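Local coordinates for protein afamin (PDB 6FAK) that carries hydrophobic molecules in body fluids, binding vitamin E and keeping lipidated Wnt proteins soluble and active, at residues L507-A512 against C568-S573. Residues are numbered along the deposited sequence; the frame is centred on the assembly and turned at random.
Sequences LFTFHA and CFNEES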
loop_
_atom_site.group_PDB
_atom_site.type_symbol
_atom_site.label_atom_id
_atom_site.label_comp_id
_atom_site.label_asym_id
_atom_site.label_seq_id
_atom_site.Cartn_x
_atom_site.Cartn_y
_atom_site.Cartn_z
ATOM N N LEU A 507 7.120 10.657 -28.296
ATOM C CA LEU A 507 7.291 10.498 -26.828
ATOM C C LEU A 507 8.268 11.521 -26.287
ATOM O O LEU A 507 8.305 11.794 -25.072
ATOM C CB LEU A 507 7.814 9.085 -26.493
ATOM C CG LEU A 507 6.793 8.064 -25.930
ATOM C CD1 LEU A 507 5.466 8.097 -26.653
ATOM C CD2 LEU A 507 7.383 6.676 -25.966
ATOM N N PHE A 508 9.120 12.051 -27.163
ATOM C CA PHE A 508 10.158 12.962 -26.719
ATOM C C PHE A 508 9.962 14.377 -27.262
ATOM O O PHE A 508 10.889 15.199 -27.260
ATOM C CB PHE A 508 11.485 12.406 -27.130
ATOM C CG PHE A 508 11.701 10.968 -26.711
ATOM C CD1 PHE A 508 12.137 10.667 -25.442
ATOM C CD2 PHE A 508 11.448 9.922 -27.580
ATOM C CE1 PHE A 508 12.346 9.366 -25.059
ATOM C CE2 PHE A 508 11.662 8.631 -27.194
ATOM C CZ PHE A 508 12.096 8.359 -25.920
ATOM N N THR A 509 8.746 14.654 -27.709
ATOM C CA THR A 509 8.410 15.944 -28.302
ATOM C C THR A 509 7.563 16.695 -27.313
ATOM O O THR A 509 6.585 16.180 -26.806
ATOM C CB THR A 509 7.618 15.765 -29.604
ATOM O OG1 THR A 509 8.428 15.038 -30.533
ATOM C CG2 THR A 509 7.239 17.097 -30.195
ATOM N N PHE A 510 7.951 17.928 -27.054
ATOM C CA PHE A 510 7.191 18.817 -26.223
ATOM C C PHE A 510 6.193 19.538 -27.130
ATOM O O PHE A 510 6.562 20.064 -28.192
ATOM C CB PHE A 510 8.139 19.793 -25.553
ATOM C CG PHE A 510 7.458 20.761 -24.648
ATOM C CD1 PHE A 510 7.192 22.057 -25.084
ATOM C CD2 PHE A 510 7.067 20.379 -23.366
ATOM C CE1 PHE A 510 6.555 22.958 -24.258
ATOM C CE2 PHE A 510 6.430 21.282 -22.527
ATOM C CZ PHE A 510 6.170 22.573 -22.973
ATOM N N HIS A 511 4.938 19.558 -26.702
ATOM C CA HIS A 511 3.856 20.233 -27.414
ATOM C C HIS A 511 3.457 21.504 -26.675
ATOM O O HIS A 511 3.562 21.575 -25.442
ATOM C CB HIS A 511 2.631 19.317 -27.537
ATOM C CG HIS A 511 2.910 18.035 -28.246
ATOM N ND1 HIS A 511 3.162 16.857 -27.577
ATOM C CD2 HIS A 511 2.999 17.746 -29.567
ATOM C CE1 HIS A 511 3.382 15.893 -28.455
ATOM N NE2 HIS A 511 3.290 16.407 -29.670
ATOM N N ALA A 512 2.948 22.469 -27.446
ATOM C CA ALA A 512 2.677 23.840 -26.981
ATOM C C ALA A 512 1.664 23.926 -25.835
ATOM O O ALA A 512 1.826 24.751 -24.928
ATOM C CB ALA A 512 2.231 24.709 -28.148
ATOM N N CYS A 568 10.119 26.341 -31.278
ATOM C CA CYS A 568 11.304 26.686 -30.491
ATOM C C CYS A 568 11.946 25.408 -29.996
ATOM O O CYS A 568 13.162 25.237 -30.125
ATOM C CB CYS A 568 10.950 27.620 -29.317
ATOM S SG CYS A 568 12.296 27.973 -28.133
ATOM N N PHE A 569 11.116 24.508 -29.441
ATOM C CA PHE A 569 11.595 23.242 -28.897
ATOM C C PHE A 569 12.333 22.380 -29.914
ATOM O O PHE A 569 13.424 21.888 -29.631
ATOM C CB PHE A 569 10.440 22.419 -28.328
ATOM C CG PHE A 569 10.898 21.188 -27.603
ATOM C CD1 PHE A 569 11.071 19.985 -28.285
ATOM C CD2 PHE A 569 11.190 21.241 -26.247
ATOM C CE1 PHE A 569 11.503 18.851 -27.615
ATOM C CE2 PHE A 569 11.622 20.106 -25.575
ATOM C CZ PHE A 569 11.781 18.913 -26.262
ATOM N N ASN A 570 11.734 22.194 -31.088
ATOM C CA ASN A 570 12.339 21.367 -32.135
ATOM C C ASN A 570 13.634 21.946 -32.710
ATOM O O ASN A 570 14.523 21.179 -33.077
ATOM C CB ASN A 570 11.338 21.065 -33.259
ATOM C CG ASN A 570 10.191 20.162 -32.804
ATOM O OD1 ASN A 570 10.317 19.388 -31.847
ATOM N ND2 ASN A 570 9.064 20.260 -33.494
ATOM N N GLU A 571 13.773 23.267 -32.778
ATOM C CA GLU A 571 15.081 23.837 -33.174
ATOM C C GLU A 571 16.140 23.871 -32.057
ATOM O O GLU A 571 17.326 23.721 -32.342
ATOM C CB GLU A 571 14.956 25.179 -33.940
ATOM C CG GLU A 571 14.278 26.358 -33.240
ATOM C CD GLU A 571 13.562 27.327 -34.202
ATOM O OE1 GLU A 571 13.295 26.992 -35.378
ATOM O OE2 GLU A 571 13.239 28.451 -33.772
ATOM N N GLU A 572 15.722 23.987 -30.795
ATOM C CA GLU A 572 16.676 24.133 -29.678
ATOM C C GLU A 572 16.914 22.887 -28.818
ATOM O O GLU A 572 17.885 22.867 -28.067
ATOM C CB GLU A 572 16.228 25.277 -28.752
ATOM C CG GLU A 572 16.074 26.629 -29.434
ATOM C CD GLU A 572 17.350 27.137 -30.088
ATOM O OE1 GLU A 572 18.443 26.653 -29.758
ATOM O OE2 GLU A 572 17.247 28.022 -30.949
ATOM N N SER A 573 16.034 21.878 -28.882
ATOM C CA SER A 573 16.203 20.707 -28.013
ATOM C C SER A 573 17.411 19.873 -28.437
ATOM O O SER A 573 17.835 19.925 -29.580
ATOM C CB SER A 573 14.943 19.838 -28.006
ATOM O OG SER A 573 14.781 19.218 -29.253
#
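Phe510 and Phe569 both set CG anti to their own backbone N (chi1 -179° and -173°), which in Phe569 places CG on the side of the 507-512 loop. CB of Phe510 points toward the helix, though the end of its side chain leads away, and it is this CB that sits over the centre of the Phe569 ring, 3.5 Å from the centroid: a CH-pi contact. Its closest carbon is CD2 of Phe569, 3.4 Å from Phe510 CB. The two rings meet obliquely, with centroids 5.7 Å apart and planes inclined at 33°. Phenylalanine suits position 569 because its flat ring offers a broad face to Phe510 CB and apolar surface to Val556 and Phe552.

CB of Ser573, just past the helix end, covers the opposite face of the Phe569 ring, offset toward the rim, so the ring lies between loop and helix end. Ser573 suits that place because its small side chain packs by CB while OG gives a weak hydrogen bond to Phe569 O, which also accepts the bond from Ser573 N. Across the contact, Phe508 O approaches Phe569 CE1 at 3.7 Å, and Phe510 N stays buried without a partner. On the more exposed side, where a polar Asn570 is at home, its OD1 meets Thr509 CG2 loosely at 4.2 Å, whereas Thr509 OG1 bonds to Gln505 O.

Helix 542-560 packs against both phenylalanines: Val556 touches both, and Cys560 lies beside Phe510. The disulfide Cys559-Cys568 ties helix 565-572 to that same helix, within the third albumin domain of this largely helical protein. No hydrogen bond crosses between the segments, so the loop is joined to the helix by dispersion and weak CH-pi attraction, interactions that depend on close fit and on exclusion of water.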